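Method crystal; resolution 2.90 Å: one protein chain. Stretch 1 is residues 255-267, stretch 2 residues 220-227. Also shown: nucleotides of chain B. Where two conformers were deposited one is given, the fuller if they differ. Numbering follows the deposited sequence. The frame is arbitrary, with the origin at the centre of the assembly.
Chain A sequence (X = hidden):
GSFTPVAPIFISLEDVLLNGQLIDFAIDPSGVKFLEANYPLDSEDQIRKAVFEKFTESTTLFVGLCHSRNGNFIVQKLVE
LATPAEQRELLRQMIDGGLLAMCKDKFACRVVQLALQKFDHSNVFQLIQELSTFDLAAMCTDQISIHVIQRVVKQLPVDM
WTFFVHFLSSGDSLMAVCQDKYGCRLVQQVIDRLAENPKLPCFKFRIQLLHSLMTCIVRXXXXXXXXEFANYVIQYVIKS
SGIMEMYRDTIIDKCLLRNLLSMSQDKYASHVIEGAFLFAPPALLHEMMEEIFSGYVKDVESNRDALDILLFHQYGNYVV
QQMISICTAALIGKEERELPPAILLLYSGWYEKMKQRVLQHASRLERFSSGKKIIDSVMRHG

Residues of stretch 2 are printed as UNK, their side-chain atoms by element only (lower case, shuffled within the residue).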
ATOM      1  N   CYS A 255     -21.695  -0.480  -4.400  1.00 78.04           N
ATOM      2  CA  CYS A 255     -21.021  -0.752  -5.660  0.54 80.96           C
ATOM      3  C   CYS A 255     -21.064  -2.230  -6.067  1.00 84.79           C
ATOM      4  O   CYS A 255     -21.288  -2.564  -7.230  1.00 84.92           O
ATOM      5  CB  CYS A 255     -19.567  -0.272  -5.565  0.54 83.07           C
ATOM      6  SG  CYS A 255     -19.313   1.173  -4.474  0.54 83.46           S
ATOM      7  N   LEU A 256     -20.829  -3.119  -5.114  1.00 82.01           N
ATOM      8  CA  LEU A 256     -20.714  -4.526  -5.476  1.00 80.28           C
ATOM      9  C   LEU A 256     -22.069  -5.166  -5.716  1.00 84.50           C
ATOM     10  O   LEU A 256     -22.288  -5.800  -6.748  1.00 84.65           O
ATOM     11  CB  LEU A 256     -19.925  -5.300  -4.425  1.00 75.96           C
ATOM     12  CG  LEU A 256     -18.617  -4.604  -4.068  1.00 76.19           C
ATOM     13  CD1 LEU A 256     -17.735  -5.551  -3.293  1.00 77.17           C
ATOM     14  CD2 LEU A 256     -17.901  -4.079  -5.313  1.00 72.64           C
ATOM     15  N   LEU A 257     -22.981  -5.004  -4.765  1.00 84.86           N
ATOM     16  CA  LEU A 257     -24.319  -5.529  -4.946  1.00 81.36           C
ATOM     17  C   LEU A 257     -24.925  -4.873  -6.171  1.00 88.02           C
ATOM     18  O   LEU A 257     -24.632  -3.712  -6.469  1.00 90.62           O
ATOM     19  CB  LEU A 257     -25.177  -5.276  -3.712  1.00 80.24           C
ATOM     20  CG  LEU A 257     -25.004  -6.297  -2.589  1.00 85.81           C
ATOM     21  CD1 LEU A 257     -26.043  -6.066  -1.508  1.00 89.83           C
ATOM     22  CD2 LEU A 257     -25.111  -7.716  -3.138  1.00 81.31           C
ATOM     23  N   ARG A 258     -25.760  -5.627  -6.883  1.00 87.56           N
ATOM     24  CA  ARG A 258     -26.400  -5.148  -8.102  1.00 84.52           C
ATOM     25  C   ARG A 258     -25.389  -5.140  -9.233  1.00 80.56           C
ATOM     26  O   ARG A 258     -25.760  -5.012 -10.395  1.00 76.12           O
ATOM     27  CB  ARG A 258     -27.001  -3.747  -7.913  1.00 91.22           C
ATOM     28  CG  ARG A 258     -28.278  -3.692  -7.070  1.00 94.72           C
ATOM     29  CD  ARG A 258     -28.608  -2.249  -6.677  1.00111.88           C
ATOM     30  NE  ARG A 258     -29.939  -2.109  -6.086  1.00124.96           N
ATOM     31  CZ  ARG A 258     -31.020  -1.710  -6.753  1.00125.07           C
ATOM     32  NH1 ARG A 258     -30.937  -1.400  -8.044  1.00119.90           N
ATOM     33  NH2 ARG A 258     -32.189  -1.617  -6.129  1.00120.04           N
ATOM     34  N   ASN A 259     -24.113  -5.289  -8.884  1.00 75.72           N
ATOM     35  CA  ASN A 259     -23.043  -5.334  -9.875  1.00 75.18           C
ATOM     36  C   ASN A 259     -22.313  -6.676  -9.950  1.00 73.17           C
ATOM     37  O   ASN A 259     -21.394  -6.839 -10.746  1.00 70.94           O
ATOM     38  CB  ASN A 259     -22.025  -4.233  -9.600  1.00 80.93           C
ATOM     39  CG  ASN A 259     -22.391  -2.921 -10.247  1.00 78.64           C
ATOM     40  OD1 ASN A 259     -23.007  -2.894 -11.307  1.00 80.61           O
ATOM     41  ND2 ASN A 259     -21.995  -1.820  -9.621  1.00 75.79           N
ATOM     42  N   LEU A 260     -22.727  -7.633  -9.128  1.00 75.29           N
ATOM     43  CA  LEU A 260     -22.013  -8.905  -8.998  1.00 68.87           C
ATOM     44  C   LEU A 260     -21.716  -9.602 -10.315  1.00 68.53           C
ATOM     45  O   LEU A 260     -20.579  -9.966 -10.579  1.00 70.97           O
ATOM     46  CB  LEU A 260     -22.780  -9.856  -8.083  1.00 71.92           C
ATOM     47  CG  LEU A 260     -22.764  -9.466  -6.608  1.00 73.62           C
ATOM     48  CD1 LEU A 260     -23.283 -10.604  -5.763  1.00 77.27           C
ATOM     49  CD2 LEU A 260     -21.363  -9.091  -6.178  1.00 67.80           C
ATOM     50  N   LEU A 261     -22.742  -9.794 -11.135  1.00 73.31           N
ATOM     51  CA  LEU A 261     -22.600 -10.523 -12.391  1.00 64.51           C
ATOM     52  C   LEU A 261     -21.532  -9.969 -13.326  1.00 64.25           C
ATOM     53  O   LEU A 261     -20.698 -10.715 -13.814  1.00 66.08           O
ATOM     54  CB  LEU A 261     -23.929 -10.596 -13.141  1.00 67.12           C
ATOM     55  CG  LEU A 261     -23.862 -11.323 -14.493  1.00 73.09           C
ATOM     56  CD1 LEU A 261     -23.747 -12.834 -14.298  1.00 75.96           C
ATOM     57  CD2 LEU A 261     -25.050 -10.983 -15.387  1.00 61.11           C
ATOM     58  N   SER A 262     -21.561  -8.673 -13.603  1.00 67.80           N
ATOM     59  CA  SER A 262     -20.594  -8.122 -14.547  1.00 70.50           C
ATOM     60  C   SER A 262     -19.196  -8.098 -13.941  1.00 74.56           C
ATOM     61  O   SER A 262     -18.206  -8.389 -14.630  1.00 70.80           O
ATOM     62  CB  SER A 262     -20.985  -6.720 -15.000  1.00 68.65           C
ATOM     63  OG  SER A 262     -20.696  -5.766 -13.997  1.00 71.37           O
ATOM     64  N   MET A 263     -19.120  -7.759 -12.653  1.00 68.44           N
ATOM     65  CA  MET A 263     -17.836  -7.656 -11.958  1.00 67.37           C
ATOM     66  C   MET A 263     -17.151  -9.000 -11.824  1.00 65.88           C
ATOM     67  O   MET A 263     -15.936  -9.075 -11.885  1.00 66.38           O
ATOM     68  CB  MET A 263     -18.015  -7.045 -10.573  1.00 71.83           C
ATOM     69  CG  MET A 263     -18.720  -5.702 -10.587  1.00 82.44           C
ATOM     70  SD  MET A 263     -18.333  -4.726  -9.131  1.00 90.26           S
ATOM     71  CE  MET A 263     -16.614  -4.341  -9.449  1.00 75.04           C
ATOM     72  N   SER A 264     -17.942 -10.053 -11.633  1.00 64.11           N
ATOM     73  CA  SER A 264     -17.428 -11.410 -11.505  1.00 63.83           C
ATOM     74  C   SER A 264     -16.774 -11.908 -12.787  1.00 63.25           C
ATOM     75  O   SER A 264     -16.095 -12.933 -12.791  1.00 59.82           O
ATOM     76  CB  SER A 264     -18.544 -12.370 -11.101  1.00 63.24           C
ATOM     77  OG  SER A 264     -19.043 -12.049  -9.819  1.00 64.93           O
ATOM     78  N   GLN A 265     -16.982 -11.182 -13.874  1.00 64.68           N
ATOM     79  CA  GLN A 265     -16.429 -11.579 -15.158  1.00 64.21           C
ATOM     80  C   GLN A 265     -15.221 -10.736 -15.544  1.00 66.44           C
ATOM     81  O   GLN A 265     -14.576 -10.977 -16.556  1.00 69.70           O
ATOM     82  CB  GLN A 265     -17.509 -11.503 -16.230  1.00 59.36           C
ATOM     83  CG  GLN A 265     -18.692 -12.407 -15.939  1.00 60.88           C
ATOM     84  CD  GLN A 265     -19.812 -12.218 -16.934  1.00 65.64           C
ATOM     85  OE1 GLN A 265     -19.612 -12.362 -18.130  1.00 66.24           O
ATOM     86  NE2 GLN A 265     -20.999 -11.876 -16.442  1.00 72.35           N
ATOM     87  N   ASP A 266     -14.920  -9.737 -14.730  1.00 71.48           N
ATOM     88  CA  ASP A 266     -13.773  -8.887 -14.979  1.00 66.75           C
ATOM     89  C   ASP A 266     -12.551  -9.611 -14.446  1.00 69.49           C
ATOM     90  O   ASP A 266     -12.620 -10.270 -13.405  1.00 64.35           O
ATOM     91  CB  ASP A 266     -13.955  -7.526 -14.296  1.00 65.16           C
ATOM     92  CG  ASP A 266     -12.773  -6.593 -14.515  1.00 72.93           C
ATOM     93  OD1 ASP A 266     -11.844  -6.596 -13.679  1.00 75.98           O
ATOM     94  OD2 ASP A 266     -12.766  -5.852 -15.522  1.00 71.98           O
ATOM     95  N   LYS A 267     -11.439  -9.502 -15.171  1.00 70.89           N
ATOM     96  CA  LYS A 267     -10.191 -10.116 -14.736  1.00 73.92           C
ATOM     97  C   LYS A 267      -9.822  -9.679 -13.327  1.00 68.38           C
ATOM     98  O   LYS A 267      -9.417 -10.497 -12.501  1.00 73.61           O
ATOM     99  CB  LYS A 267      -9.054  -9.766 -15.691  1.00 77.01           C
ATOM    100  CG  LYS A 267      -7.787 -10.557 -15.452  1.00 72.25           C
ATOM    101  CD  LYS A 267      -6.628  -9.902 -16.162  1.00 73.67           C
ATOM    102  CE  LYS A 267      -5.345 -10.706 -15.980  1.00 92.49           C
ATOM    103  NZ  LYS A 267      -5.315 -11.963 -16.800  1.00 95.77           N
ATOM    104  N   UNK A 220     -15.801   5.866  -6.795  1.00 80.11           N
ATOM    105  CA  UNK A 220     -15.154   5.369  -7.999  1.00 76.46           C
ATOM    106  C   UNK A 220     -14.935   3.876  -7.919  1.00 78.73           C
ATOM    107  O   UNK A 220     -14.243   3.291  -8.749  1.00 85.80           O
ATOM    108  o   UNK A 220     -13.567   8.437  -8.018  1.00 87.28           O
ATOM    109  n   UNK A 220     -14.627   7.666  -9.839  1.00 87.98           N
ATOM    110  c   UNK A 220     -13.997   7.497  -8.684  1.00 84.95           C
ATOM    111  c   UNK A 220     -13.824   6.074  -8.221  1.00 81.02           C
ATOM    112  N   UNK A 221     -15.541   3.262  -6.915  1.00 76.91           N
ATOM    113  CA  UNK A 221     -15.335   1.850  -6.645  1.00 80.04           C
ATOM    114  C   UNK A 221     -15.278   0.971  -7.896  1.00 78.42           C
ATOM    115  O   UNK A 221     -14.375   0.142  -8.034  1.00 74.36           O
ATOM    116  s   UNK A 221     -16.131  -0.348  -5.157  1.00 93.69           S
ATOM    117  c   UNK A 221     -16.417   1.338  -5.707  1.00 82.61           C
ATOM    118  N   UNK A 222     -16.238   1.155  -8.800  1.00 75.85           N
ATOM    119  CA  UNK A 222     -16.379   0.285  -9.964  1.00 73.83           C
ATOM    120  C   UNK A 222     -15.188   0.348 -10.920  1.00 81.70           C
ATOM    121  O   UNK A 222     -14.674  -0.692 -11.363  1.00 72.00           O
ATOM    122  c   UNK A 222     -18.017  -0.381 -11.785  1.00 81.05           C
ATOM    123  c   UNK A 222     -17.425  -0.354 -13.045  1.00 75.39           C
ATOM    124  o   UNK A 222     -19.083  -3.177 -14.662  1.00 89.78           O
ATOM    125  c   UNK A 222     -18.961  -1.366 -11.522  1.00 83.35           C
ATOM    126  c   UNK A 222     -17.766  -1.281 -14.011  1.00 72.24           C
ATOM    127  c   UNK A 222     -17.645   0.630 -10.724  1.00 75.62           C
ATOM    128  c   UNK A 222     -19.308  -2.294 -12.476  1.00 82.86           C
ATOM    129  c   UNK A 222     -18.712  -2.249 -13.718  1.00 84.31           C
ATOM    130  N   UNK A 223     -14.772   1.569 -11.257  1.00 83.47           N
ATOM    131  CA  UNK A 223     -13.586   1.769 -12.082  1.00 79.13           C
ATOM    132  C   UNK A 223     -12.347   1.279 -11.351  1.00 77.29           C
ATOM    133  O   UNK A 223     -11.460   0.678 -11.950  1.00 77.59           O
ATOM    134  c   UNK A 223     -12.092   4.977 -13.712  1.00 98.35           C
ATOM    135  c   UNK A 223     -12.115   3.547 -13.197  1.00 88.41           C
ATOM    136  n   UNK A 223     -13.245   5.255 -14.561  1.00113.78           N
ATOM    137  n   UNK A 223     -12.164   4.660 -16.499  1.00107.00           N
ATOM    138  c   UNK A 223     -13.255   5.092 -15.879  1.00115.34           C
ATOM    139  c   UNK A 223     -13.417   3.240 -12.461  1.00 84.15           C
ATOM    140  n   UNK A 223     -14.354   5.364 -16.577  1.00116.16           N
ATOM    141  N   UNK A 224     -12.292   1.535 -10.049  1.00 72.85           N
ATOM    142  CA  UNK A 224     -11.154   1.110  -9.248  1.00 76.04           C
ATOM    143  C   UNK A 224     -11.048  -0.407  -9.155  1.00 74.12           C
ATOM    144  O   UNK A 224      -9.965  -0.975  -9.296  1.00 74.05           O
ATOM    145  c   UNK A 224     -10.971   3.208  -7.736  1.00 77.04           C
ATOM    146  c   UNK A 224     -11.237   1.708  -7.845  1.00 77.25           C
ATOM    147  c   UNK A 224     -11.027   3.628  -6.284  1.00 77.29           C
ATOM    148  c   UNK A 224      -9.631   3.574  -8.353  1.00 73.25           C
ATOM    149  N   UNK A 225     -12.178  -1.058  -8.909  1.00 74.59           N
ATOM    150  CA  UNK A 225     -12.203  -2.503  -8.728  1.00 68.93           C
ATOM    151  C   UNK A 225     -11.827  -3.226 -10.012  1.00 72.01           C
ATOM    152  O   UNK A 225     -11.341  -4.357  -9.999  1.00 72.81           O
ATOM    153  c   UNK A 225     -13.584  -2.934  -8.267  1.00 63.88           C
ATOM    154  o   UNK A 225     -13.973  -2.195  -7.128  1.00 67.71           O
ATOM    155  N   UNK A 226     -12.046  -2.551 -11.129  1.00 76.28           N
ATOM    156  CA  UNK A 226     -11.805  -3.135 -12.434  1.00 75.14           C
ATOM    157  C   UNK A 226     -10.410  -2.823 -12.960  1.00 77.15           C
ATOM    158  O   UNK A 226     -10.027  -3.307 -14.028  1.00 74.92           O
ATOM    159  o   UNK A 226     -14.133  -3.126 -13.020  1.00 73.90           O
ATOM    160  c   UNK A 226     -12.867  -2.639 -13.413  1.00 69.73           C
ATOM    161  N   UNK A 227      -9.664  -2.020 -12.199  1.00 75.64           N
ATOM    162  CA  UNK A 227      -8.351  -1.535 -12.600  1.00 65.08           C
ATOM    163  C   UNK A 227      -7.215  -2.448 -12.164  1.00 74.89           C
ATOM    164  O   UNK A 227      -7.227  -2.988 -11.056  1.00 73.98           O
ATOM    165  c   UNK A 227      -6.696   0.336 -12.238  1.00 74.18           C
ATOM    166  c   UNK A 227      -8.121  -0.138 -12.047  1.00 72.13           C
ATOM    167  n   UNK A 227      -6.450   1.030 -13.337  1.00 73.95           N
ATOM    168  o   UNK A 227      -5.830   0.090 -11.401  1.00 72.53           O
TER
ATOM    169  P     G B   5      -3.952 -19.780 -14.987  1.00 81.27           P
ATOM    170  OP1   G B   5      -2.677 -19.331 -15.581  1.00 81.66           O
ATOM    171  OP2   G B   5      -3.916 -20.548 -13.716  1.00 73.85           O
ATOM    172  O5'   G B   5      -4.931 -18.536 -14.839  1.00 81.61           O
ATOM    173  C5'   G B   5      -4.991 -17.525 -15.837  1.00 75.35           C
ATOM    174  C4'   G B   5      -5.782 -16.329 -15.364  1.00 72.27           C
ATOM    175  O4'   G B   5      -6.882 -16.780 -14.538  1.00 80.40           O
ATOM    176  C3'   G B   5      -5.046 -15.352 -14.466  1.00 77.68           C
ATOM    177  O3'   G B   5      -4.210 -14.457 -15.174  1.00 84.24           O
ATOM    178  C2'   G B   5      -6.178 -14.667 -13.712  1.00 78.50           C
ATOM    179  O2'   G B   5      -6.796 -13.665 -14.512  1.00 83.89           O
ATOM    180  C1'   G B   5      -7.161 -15.820 -13.543  1.00 73.80           C
ATOM    181  N9    G B   5      -7.054 -16.454 -12.218  1.00 67.86           N
ATOM    182  C8    G B   5      -6.245 -17.466 -11.760  1.00 67.15           C
ATOM    183  N7    G B   5      -6.475 -17.756 -10.500  1.00 61.24           N
ATOM    184  C5    G B   5      -7.484 -16.880 -10.123  1.00 60.99           C
ATOM    185  C6    G B   5      -8.160 -16.697  -8.897  1.00 61.70           C
ATOM    186  O6    G B   5      -7.995 -17.296  -7.836  1.00 68.92           O
ATOM    187  N1    G B   5      -9.127 -15.703  -8.964  1.00 61.00           N
ATOM    188  C2    G B   5      -9.426 -14.954 -10.077  1.00 68.30           C
ATOM    189  N2    G B   5     -10.399 -14.035  -9.944  1.00 62.80           N
ATOM    190  N3    G B   5      -8.804 -15.107 -11.235  1.00 70.73           N
ATOM    191  C4    G B   5      -7.856 -16.079 -11.173  1.00 68.86           C

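Position 220 carries four side-chain atoms: a carbon, then a second carbon bearing one oxygen and one nitrogen. Its CA-to-CB bond points away from stretch 1 and nothing there is touched. That branching is a carboxamide one carbon from the backbone, Asn-220. It sits at the N-cap position, yet the side chain makes no capping bond.

Position 221 has just two side-chain atoms, a carbon and a sulfur, and its CA-to-CB bond points toward stretch 1. The CB of 221 lies 3.2 Å from SG of Cys-255, and the sulfur is 4.1 Å from CD2 of Leu-256. One carbon ending in sulfur is Cys-221. SG of Cys-255 meets CB of Cys-221 in an apolar contact, where their CA atoms are 6.3 Å apart.

Position 222 shows one carbon followed by a six-carbon ring bearing an oxygen. The ring reaches Asn-259 and Met-263, while the oxygen stands 3.1 Å from OG of Ser-262. This is Tyr-222. Its CA-to-CB bond runs sideways, but with chi1 at t the ring end comes nearer. OH of Tyr-222 and OG of Ser-262 form a hydrogen bond in which either could be the donor. ND2 of Asn-259 approaches the ring edge, 3.6 Å from CD1 of Tyr-222; the same amide is held by its hydrogen bond to the backbone, ND2 of Asn-259 to O of Cys-255 at 2.6 Å.

Position 223 has three carbons, a nitrogen, then a carbon carrying two more nitrogens. Its CA-to-CB bond points away and it touches nothing on stretch 1: Arg-223, an exposed guanidinium.

Position 224 holds four carbons forked at the second, out of reach of stretch 1. That is Leu-224, buried but without a contact to stretch 1.

Position 225 is one carbon and one oxygen, with its CB 3.5 Å from CE of Met-263. This is Ser-225. OG of Ser-225 donates to O of Cys-221 at 2.5 Å, while CB of Ser-225 is the atom closest to CE of Met-263.

Position 226 again has one carbon and one oxygen. Its CB is 3.8 Å from OD2 of Asp-266, and its CA is 3.7 Å from OD1 of Asp-266. It is Ser-226, whose OG bonds to O of Tyr-222 at 3.0 Å.

Position 227 bears two carbons, the second with an oxygen and a nitrogen; its CA-to-CB bond points away and it does not touch stretch 1: Asn-227.

Tyr-222 and Met-263 give up the most area on their respective stretches; Cys-255 with Cys-221 and Asp-266 with Ser-226 add further contacts. Met-263 bridges Tyr-222 and Ser-225, its CG 3.9 Å from CE1 of Tyr-222 and its SD 5.0 Å from the ring centroid at an oblique angle. Polarity is spent sparingly: one hydrogen bond crosses, between Tyr-222 and Ser-262, while both serines of stretch 2 donate to backbone carbonyls four residues earlier in the same stretch.

Stretch 2 (220-227) NCYRLSSN
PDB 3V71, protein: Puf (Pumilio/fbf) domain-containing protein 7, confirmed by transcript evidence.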